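PDB 4ZRX: F5/8 type C domain protein from Bacteroides ovatus, which is a putative alpha-L-fucosidase, probably hydrolysing terminal fucose from glycans with its TIM-barrel domain and carrying an F5/8 type C domain that may bind sugar. Local coordinates for residues I386-R400 and T449-E461. Sequence-based numbering, arbitrary orientation.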
ATOM      1  N   ILE A 386      -5.635 -10.405 -23.918  1.00 22.33           N
ATOM      2  CA  ILE A 386      -4.941  -9.591 -22.981  1.00 20.81           C
ATOM      3  C   ILE A 386      -5.895  -8.678 -22.252  1.00 20.41           C
ATOM      4  O   ILE A 386      -6.906  -8.272 -22.774  1.00 20.85           O
ATOM      5  CB  ILE A 386      -3.827  -8.755 -23.682  1.00 21.28           C
ATOM      6  CG1 ILE A 386      -4.335  -7.893 -24.820  1.00 22.56           C
ATOM      7  CG2 ILE A 386      -2.774  -9.705 -24.226  1.00 22.42           C
ATOM      8  CD1 ILE A 386      -3.352  -6.843 -25.251  1.00 22.48           C
ATOM      9  N   ASN A 387      -5.532  -8.329 -21.023  1.00 19.06           N
ATOM     10  CA  ASN A 387      -6.231  -7.333 -20.235  1.00 18.64           C
ATOM     11  C   ASN A 387      -5.343  -6.469 -19.359  1.00 17.89           C
ATOM     12  O   ASN A 387      -5.853  -5.788 -18.413  1.00 17.80           O
ATOM     13  CB  ASN A 387      -7.325  -8.012 -19.404  1.00 19.06           C
ATOM     14  CG  ASN A 387      -6.775  -9.027 -18.430  1.00 19.21           C
ATOM     15  OD1 ASN A 387      -5.585  -9.118 -18.197  1.00 19.13           O
ATOM     16  ND2 ASN A 387      -7.667  -9.770 -17.810  1.00 20.32           N
ATOM     17  N   LEU A 388      -4.029  -6.485 -19.673  1.00 17.13           N
ATOM     18  CA  LEU A 388      -3.004  -5.815 -18.923  1.00 16.82           C
ATOM     19  C   LEU A 388      -1.880  -5.463 -19.852  1.00 16.95           C
ATOM     20  O   LEU A 388      -1.361  -6.325 -20.566  1.00 16.92           O
ATOM     21  CB  LEU A 388      -2.490  -6.697 -17.751  1.00 17.44           C
ATOM     22  CG  LEU A 388      -1.262  -6.317 -16.970  1.00 18.49           C
ATOM     23  CD1 LEU A 388      -1.420  -5.023 -16.348  1.00 19.06           C
ATOM     24  CD2 LEU A 388      -0.935  -7.423 -15.946  1.00 19.22           C
ATOM     25  N   VAL A 389      -1.526  -4.203 -19.840  1.00 15.75           N
ATOM     26  CA  VAL A 389      -0.359  -3.688 -20.595  1.00 16.63           C
ATOM     27  C   VAL A 389       0.568  -3.011 -19.622  1.00 16.02           C
ATOM     28  O   VAL A 389       0.122  -2.276 -18.724  1.00 16.50           O
ATOM     29  CB  VAL A 389      -0.803  -2.783 -21.731  1.00 17.07           C
ATOM     30  CG1 VAL A 389       0.353  -2.041 -22.416  1.00 18.45           C
ATOM     31  CG2 VAL A 389      -1.562  -3.573 -22.728  1.00 18.12           C
HETATM   32  N   MSE A 390       1.853  -3.229 -19.847  1.00 15.90           N
HETATM   33  CA  MSE A 390       2.923  -2.644 -19.066  0.70 16.17           C
HETATM   34  C   MSE A 390       3.843  -1.840 -19.981  1.00 15.88           C
HETATM   35  O   MSE A 390       4.215  -2.322 -21.075  1.00 15.87           O
HETATM   36  CB  MSE A 390       3.697  -3.766 -18.353  0.70 18.12           C
HETATM   37  CG  MSE A 390       4.757  -3.241 -17.439  0.70 19.46           C
HETATM   38 SE   MSE A 390       6.436  -3.486 -18.195  0.52 28.07          SE
HETATM   39  CE  MSE A 390       6.787  -5.214 -17.765  0.70 21.39           C
ATOM     40  N   LEU A 391       4.205  -0.647 -19.547  1.00 15.14           N
ATOM     41  CA  LEU A 391       5.086   0.232 -20.264  0.50 15.37           C
ATOM     42  C   LEU A 391       6.236   0.674 -19.362  1.00 15.06           C
ATOM     43  O   LEU A 391       6.018   0.861 -18.134  1.00 14.50           O
ATOM     44  CB  LEU A 391       4.328   1.459 -20.745  0.50 16.07           C
ATOM     45  CG  LEU A 391       2.994   1.118 -21.422  0.50 16.84           C
ATOM     46  CD1 LEU A 391       2.198   2.336 -21.483  0.50 17.44           C
ATOM     47  CD2 LEU A 391       3.238   0.603 -22.801  0.50 17.40           C
ATOM     48  N   GLN A 392       7.423   0.891 -19.981  1.00 15.31           N
ATOM     49  CA  GLN A 392       8.537   1.508 -19.263  1.00 15.14           C
ATOM     50  C   GLN A 392       9.222   2.561 -20.109  1.00 16.38           C
ATOM     51  O   GLN A 392       9.380   2.341 -21.331  1.00 16.17           O
ATOM     52  CB  GLN A 392       9.586   0.465 -18.866  1.00 15.58           C
ATOM     53  CG  GLN A 392       9.024  -0.667 -18.060  1.00 15.72           C
ATOM     54  CD  GLN A 392      10.099  -1.613 -17.505  1.00 17.32           C
ATOM     55  OE1 GLN A 392      10.452  -2.609 -18.150  1.00 19.05           O
ATOM     56  NE2 GLN A 392      10.639  -1.295 -16.346  1.00 16.67           N
ATOM     57  N   GLU A 393       9.720   3.611 -19.459  1.00 16.34           N
ATOM     58  CA  GLU A 393      10.607   4.583 -20.068  1.00 17.92           C
ATOM     59  C   GLU A 393      12.027   4.318 -19.634  1.00 18.63           C
ATOM     60  O   GLU A 393      12.288   3.832 -18.531  1.00 19.75           O
ATOM     61  CB  GLU A 393      10.284   6.030 -19.597  1.00 19.77           C
ATOM     62  CG  GLU A 393       9.181   6.681 -20.205  1.00 20.27           C
ATOM     63  CD  GLU A 393       8.936   8.073 -19.609  1.00 19.81           C
ATOM     64  OE1 GLU A 393       9.522   9.019 -20.132  1.00 20.89           O
ATOM     65  OE2 GLU A 393       8.131   8.230 -18.683  1.00 18.78           O
ATOM     66  N   ASP A 394      12.975   4.769 -20.441  1.00 18.84           N
ATOM     67  CA  ASP A 394      14.336   4.731 -20.033  1.00 19.65           C
ATOM     68  C   ASP A 394      14.687   5.882 -19.133  1.00 19.98           C
ATOM     69  O   ASP A 394      15.273   6.900 -19.608  1.00 20.11           O
ATOM     70  CB  ASP A 394      15.278   4.775 -21.252  1.00 20.86           C
ATOM     71  CG  ASP A 394      16.724   4.651 -20.882  1.00 21.76           C
ATOM     72  OD1 ASP A 394      17.042   4.443 -19.676  1.00 22.09           O
ATOM     73  OD2 ASP A 394      17.583   4.761 -21.854  1.00 23.83           O
ATOM     74  N   ILE A 395      14.480   5.682 -17.829  1.00 19.67           N
ATOM     75  CA  ILE A 395      14.600   6.765 -16.873  1.00 19.85           C
ATOM     76  C   ILE A 395      16.065   7.148 -16.617  1.00 20.32           C
ATOM     77  O   ILE A 395      16.331   8.156 -15.970  1.00 19.77           O
ATOM     78  CB  ILE A 395      13.846   6.490 -15.555  1.00 20.04           C
ATOM     79  CG1 ILE A 395      14.337   5.198 -14.931  1.00 20.61           C
ATOM     80  CG2 ILE A 395      12.345   6.483 -15.812  1.00 20.19           C
ATOM     81  CD1 ILE A 395      13.867   5.027 -13.506  1.00 21.28           C
ATOM     82  N   THR A 396      17.010   6.395 -17.172  1.00 20.22           N
ATOM     83  CA  THR A 396      18.421   6.837 -17.175  1.00 21.19           C
ATOM     84  C   THR A 396      18.635   8.089 -17.958  1.00 21.96           C
ATOM     85  O   THR A 396      19.717   8.669 -17.875  1.00 22.97           O
ATOM     86  CB  THR A 396      19.472   5.726 -17.637  1.00 22.57           C
ATOM     87  OG1 THR A 396      19.385   5.494 -19.050  1.00 22.91           O
ATOM     88  CG2 THR A 396      19.242   4.446 -16.899  1.00 23.00           C
ATOM     89  N   LYS A 397      17.654   8.482 -18.783  1.00 21.85           N
ATOM     90  CA  LYS A 397      17.697   9.687 -19.542  1.00 22.47           C
ATOM     91  C   LYS A 397      16.616  10.660 -19.138  1.00 21.73           C
ATOM     92  O   LYS A 397      16.414  11.672 -19.784  1.00 22.30           O
ATOM     93  CB  LYS A 397      17.606   9.329 -21.025  1.00 24.03           C
ATOM     94  CG  LYS A 397      18.728   8.422 -21.472  1.00 27.26           C
ATOM     95  CD  LYS A 397      18.702   8.184 -22.949  1.00 30.27           C
ATOM     96  CE  LYS A 397      19.882   7.267 -23.301  1.00 34.13           C
ATOM     97  NZ  LYS A 397      19.695   6.640 -24.611  1.00 38.34           N
ATOM     98  N   GLY A 398      15.886  10.359 -18.066  1.00 20.56           N
ATOM     99  CA  GLY A 398      14.893  11.273 -17.528  1.00 20.55           C
ATOM    100  C   GLY A 398      13.480  10.741 -17.618  1.00 19.74           C
ATOM    101  O   GLY A 398      13.214   9.714 -18.290  1.00 20.59           O
ATOM    102  N   GLN A 399      12.557  11.468 -16.992  1.00 18.23           N
ATOM    103  CA  GLN A 399      11.147  11.130 -17.066  1.00 17.25           C
ATOM    104  C   GLN A 399      10.463  12.111 -17.988  1.00 18.02           C
ATOM    105  O   GLN A 399      10.453  13.281 -17.698  1.00 19.37           O
ATOM    106  CB  GLN A 399      10.508  11.192 -15.653  1.00 17.06           C
ATOM    107  CG  GLN A 399       9.085  10.696 -15.717  1.00 17.14           C
ATOM    108  CD  GLN A 399       8.366  10.673 -14.417  1.00 17.00           C
ATOM    109  OE1 GLN A 399       8.940  10.886 -13.356  1.00 17.65           O
ATOM    110  NE2 GLN A 399       7.107  10.287 -14.482  1.00 16.13           N
ATOM    111  N   ARG A 400       9.844  11.637 -19.076  1.00 17.73           N
ATOM    112  CA  ARG A 400       9.415  12.550 -20.148  1.00 18.43           C
ATOM    113  C   ARG A 400       7.988  12.409 -20.602  1.00 17.47           C
ATOM    114  O   ARG A 400       7.405  13.376 -21.026  1.00 18.23           O
ATOM    115  CB  ARG A 400      10.344  12.366 -21.343  1.00 19.03           C
ATOM    116  CG  ARG A 400      11.794  12.625 -20.944  1.00 20.88           C
ATOM    117  CD  ARG A 400      12.716  12.548 -22.103  1.00 22.23           C
ATOM    118  NE  ARG A 400      14.091  12.825 -21.694  1.00 22.66           N
ATOM    119  CZ  ARG A 400      15.046  13.241 -22.522  1.00 24.32           C
ATOM    120  NH1 ARG A 400      14.810  13.401 -23.828  1.00 25.32           N
ATOM    121  NH2 ARG A 400      16.266  13.442 -22.048  1.00 25.68           N
ATOM    122  N   THR A 449      12.276  14.417 -26.358  1.00 25.10           N
ATOM    123  CA  THR A 449      12.002  13.140 -26.991  1.00 24.70           C
ATOM    124  C   THR A 449      11.842  12.055 -25.941  1.00 24.17           C
ATOM    125  O   THR A 449      12.734  11.892 -25.111  1.00 25.70           O
ATOM    126  CB  THR A 449      13.136  12.820 -27.966  1.00 26.31           C
ATOM    127  OG1 THR A 449      13.190  13.848 -28.952  1.00 26.73           O
ATOM    128  CG2 THR A 449      12.904  11.510 -28.688  1.00 26.30           C
ATOM    129  N   ALA A 450      10.730  11.310 -25.974  1.00 22.19           N
ATOM    130  CA  ALA A 450      10.499  10.199 -25.066  1.00 21.50           C
ATOM    131  C   ALA A 450      11.248   8.966 -25.516  1.00 20.79           C
ATOM    132  O   ALA A 450      11.371   8.750 -26.717  1.00 21.26           O
ATOM    133  CB  ALA A 450       9.024   9.855 -25.017  1.00 21.20           C
ATOM    134  N   TYR A 451      11.722   8.197 -24.567  1.00 20.11           N
ATOM    135  CA  TYR A 451      12.434   6.932 -24.803  1.00 20.05           C
ATOM    136  C   TYR A 451      11.677   5.784 -24.113  1.00 19.62           C
ATOM    137  O   TYR A 451      11.721   5.665 -22.892  1.00 19.49           O
ATOM    138  CB  TYR A 451      13.852   7.030 -24.260  1.00 21.15           C
ATOM    139  CG  TYR A 451      14.621   8.137 -24.896  1.00 22.82           C
ATOM    140  CD1 TYR A 451      14.808   8.182 -26.268  1.00 24.86           C
ATOM    141  CD2 TYR A 451      15.161   9.157 -24.145  1.00 24.29           C
ATOM    142  CE1 TYR A 451      15.525   9.241 -26.846  1.00 26.38           C
ATOM    143  CE2 TYR A 451      15.850  10.200 -24.717  1.00 25.65           C
ATOM    144  CZ  TYR A 451      16.025  10.235 -26.052  1.00 26.93           C
ATOM    145  OH  TYR A 451      16.711  11.301 -26.614  1.00 29.80           O
ATOM    146  N   VAL A 452      10.902   5.037 -24.870  1.00 18.48           N
ATOM    147  CA  VAL A 452      10.158   3.907 -24.363  1.00 18.49           C
ATOM    148  C   VAL A 452      10.993   2.670 -24.543  1.00 18.88           C
ATOM    149  O   VAL A 452      11.336   2.305 -25.674  1.00 19.85           O
ATOM    150  CB  VAL A 452       8.815   3.751 -25.087  1.00 19.25           C
ATOM    151  CG1 VAL A 452       8.117   2.500 -24.670  1.00 19.75           C
ATOM    152  CG2 VAL A 452       7.937   4.958 -24.819  1.00 20.42           C
ATOM    153  N   SER A 453      11.326   2.023 -23.438  1.00 19.05           N
ATOM    154  CA  SER A 453      12.232   0.881 -23.446  1.00 19.56           C
ATOM    155  C   SER A 453      11.567  -0.468 -23.422  1.00 19.64           C
ATOM    156  O   SER A 453      12.171  -1.494 -23.814  1.00 19.53           O
ATOM    157  CB  SER A 453      13.232   0.976 -22.294  1.00 19.79           C
ATOM    158  OG  SER A 453      12.543   1.162 -21.082  1.00 20.33           O
ATOM    159  N   GLN A 454      10.350  -0.522 -22.962  1.00 18.39           N
ATOM    160  CA  GLN A 454       9.602  -1.787 -23.037  1.00 19.25           C
ATOM    161  C   GLN A 454       8.109  -1.575 -23.082  1.00 18.40           C
ATOM    162  O   GLN A 454       7.551  -0.742 -22.363  1.00 16.11           O
ATOM    163  CB  GLN A 454       9.923  -2.717 -21.878  1.00 20.14           C
ATOM    164  CG  GLN A 454       9.244  -4.105 -22.062  1.00 20.93           C
ATOM    165  CD  GLN A 454       9.657  -5.215 -21.090  1.00 23.26           C
ATOM    166  OE1 GLN A 454       9.547  -6.367 -21.439  1.00 22.51           O
ATOM    167  NE2 GLN A 454      10.069  -4.876 -19.883  1.00 22.93           N
ATOM    168  N   VAL A 455       7.467  -2.426 -23.882  1.00 17.62           N
ATOM    169  CA  VAL A 455       6.052  -2.642 -23.822  1.00 17.34           C
ATOM    170  C   VAL A 455       5.817  -4.121 -23.708  1.00 17.54           C
ATOM    171  O   VAL A 455       6.407  -4.927 -24.474  1.00 17.23           O
ATOM    172  CB  VAL A 455       5.394  -2.111 -25.138  1.00 18.13           C
ATOM    173  CG1 VAL A 455       3.890  -2.400 -25.189  1.00 19.05           C
ATOM    174  CG2 VAL A 455       5.605  -0.600 -25.233  1.00 18.95           C
ATOM    175  N   ALA A 456       4.927  -4.503 -22.804  1.00 16.43           N
ATOM    176  CA  ALA A 456       4.613  -5.896 -22.504  1.00 16.87           C
ATOM    177  C   ALA A 456       3.096  -6.021 -22.289  1.00 16.47           C
ATOM    178  O   ALA A 456       2.402  -5.014 -22.041  1.00 16.62           O
ATOM    179  CB  ALA A 456       5.371  -6.401 -21.316  1.00 17.15           C
ATOM    180  N   ALA A 457       2.542  -7.221 -22.430  1.00 16.67           N
ATOM    181  CA  ALA A 457       1.099  -7.418 -22.257  1.00 16.53           C
ATOM    182  C   ALA A 457       0.798  -8.801 -21.790  1.00 17.56           C
ATOM    183  O   ALA A 457       1.532  -9.770 -22.130  1.00 18.48           O
ATOM    184  CB  ALA A 457       0.335  -7.123 -23.547  1.00 16.97           C
ATOM    185  N   TYR A 458      -0.237  -8.909 -20.981  1.00 17.53           N
ATOM    186  CA  TYR A 458      -0.553 -10.131 -20.259  1.00 18.63           C
ATOM    187  C   TYR A 458      -2.049 -10.287 -20.108  1.00 19.10           C
ATOM    188  O   TYR A 458      -2.824  -9.366 -20.323  1.00 18.70           O
ATOM    189  CB  TYR A 458       0.069 -10.109 -18.838  1.00 18.23           C
ATOM    190  CG  TYR A 458       1.536  -9.790 -18.777  1.00 18.29           C
ATOM    191  CD1 TYR A 458       1.967  -8.481 -18.674  1.00 18.21           C
ATOM    192  CD2 TYR A 458       2.512 -10.815 -18.848  1.00 18.88           C
ATOM    193  CE1 TYR A 458       3.304  -8.185 -18.645  1.00 18.98           C
ATOM    194  CE2 TYR A 458       3.874 -10.501 -18.747  1.00 19.10           C
ATOM    195  CZ  TYR A 458       4.245  -9.181 -18.738  1.00 19.61           C
ATOM    196  OH  TYR A 458       5.581  -8.901 -18.619  1.00 22.12           O
ATOM    197  N   TYR A 459      -2.421 -11.484 -19.712  1.00 21.16           N
ATOM    198  CA  TYR A 459      -3.749 -11.813 -19.228  1.00 22.37           C
ATOM    199  C   TYR A 459      -3.636 -12.055 -17.726  1.00 22.40           C
ATOM    200  O   TYR A 459      -2.927 -12.980 -17.304  1.00 23.19           O
ATOM    201  CB  TYR A 459      -4.322 -13.053 -19.901  1.00 24.08           C
ATOM    202  CG  TYR A 459      -5.742 -13.287 -19.410  1.00 25.78           C
ATOM    203  CD1 TYR A 459      -6.807 -12.557 -19.953  1.00 27.31           C
ATOM    204  CD2 TYR A 459      -6.026 -14.170 -18.382  1.00 27.15           C
ATOM    205  CE1 TYR A 459      -8.122 -12.752 -19.481  1.00 29.15           C
ATOM    206  CE2 TYR A 459      -7.333 -14.345 -17.910  1.00 28.20           C
ATOM    207  CZ  TYR A 459      -8.354 -13.629 -18.455  1.00 29.22           C
ATOM    208  OH  TYR A 459      -9.675 -13.788 -18.049  1.00 32.70           O
ATOM    209  N   ALA A 460      -4.258 -11.177 -16.937  1.00 22.33           N
ATOM    210  CA  ALA A 460      -4.339 -11.295 -15.473  1.00 22.03           C
ATOM    211  C   ALA A 460      -5.731 -11.844 -15.136  1.00 23.05           C
ATOM    212  O   ALA A 460      -6.731 -11.233 -15.490  1.00 23.78           O
ATOM    213  CB  ALA A 460      -4.163  -9.993 -14.823  1.00 21.81           C
ATOM    214  N   GLU A 461      -5.792 -12.996 -14.485  1.00 23.84           N
ATOM    215  CA  GLU A 461      -7.059 -13.557 -14.034  0.50 25.74           C
ATOM    216  C   GLU A 461      -7.820 -12.515 -13.143  1.00 25.35           C
ATOM    217  O   GLU A 461      -7.271 -12.003 -12.145  1.00 24.70           O
ATOM    218  CB  GLU A 461      -6.776 -14.887 -13.303  0.50 27.27           C
ATOM    219  CG  GLU A 461      -7.806 -16.009 -13.424  0.50 30.25           C
ATOM    220  CD  GLU A 461      -8.122 -16.419 -14.866  0.50 31.01           C
ATOM    221  OE1 GLU A 461      -7.302 -17.067 -15.567  0.50 31.99           O
ATOM    222  OE2 GLU A 461      -9.214 -16.078 -15.292  0.50 33.01           O
TER
HETATM  223  O   HOH W   1      11.537   9.153 -21.943  1.00 21.01           O
HETATM  224  O   HOH W   2      16.399  14.266 -25.929  1.00 38.07           O
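Strands 388-393 and 450-458 are the antiparallel central pair of a four-stranded sheet that packs against a second sheet as a beta-sandwich, consistent with the C-terminal domain of GH29 fucosidases. M390 and A456 form a hydrogen-bonded pair at mid-ladder, with M390 N 2.9 Å from A456 O, and classic beta bulges interrupt the regular pairing near both ends. At one, N387 and L388 both face Y458; at the other, S453 and Q454 both face Q392, and Q392 O takes S453 N at 2.9 Å and Q454 N only weakly.

From within the first bulge, the N387 side-chain amide pairs with the backbone of A460, two residues past Y458. Its OD1 receives A460 N at 2.8 Å, almost straight (174°) and on a lone pair, while ND2 donates to A460 O at 2.9 Å. These two bonds fix the rotation of the amide, which lies nearly parallel to the Y459 ring, the planes 14° apart.

One face of the sheet carries L391 and V455 side by side; in one of two L391 conformers, CD2 of L391 lies 3.6 Å from CG2 of V455, and with L439 of the other sheet against V455 they join the sandwich core. On the other face, selenomethionine M390, in one of its two conformers, bends at chi2 and chi3, and CE comes near the A456 methyl, the Q454 amide and the Y458 hydroxyl. L388 and Y458 meet F356 of helix 339-356 here, towards the barrel domain. Farther along, Q454 NE2 donates to Q392 OE1 in both amide planes, and Q392 NE2 continues to Y425 O.

Past the strand, R400 reaches back with an extended chain: its guanidinium donates from NH2 to K397 O and from NH1 to T449 O, while Y451 CE2 lies over one face, 3.5 Å from NH1. A water joins R400 NH1 to Y451 OH.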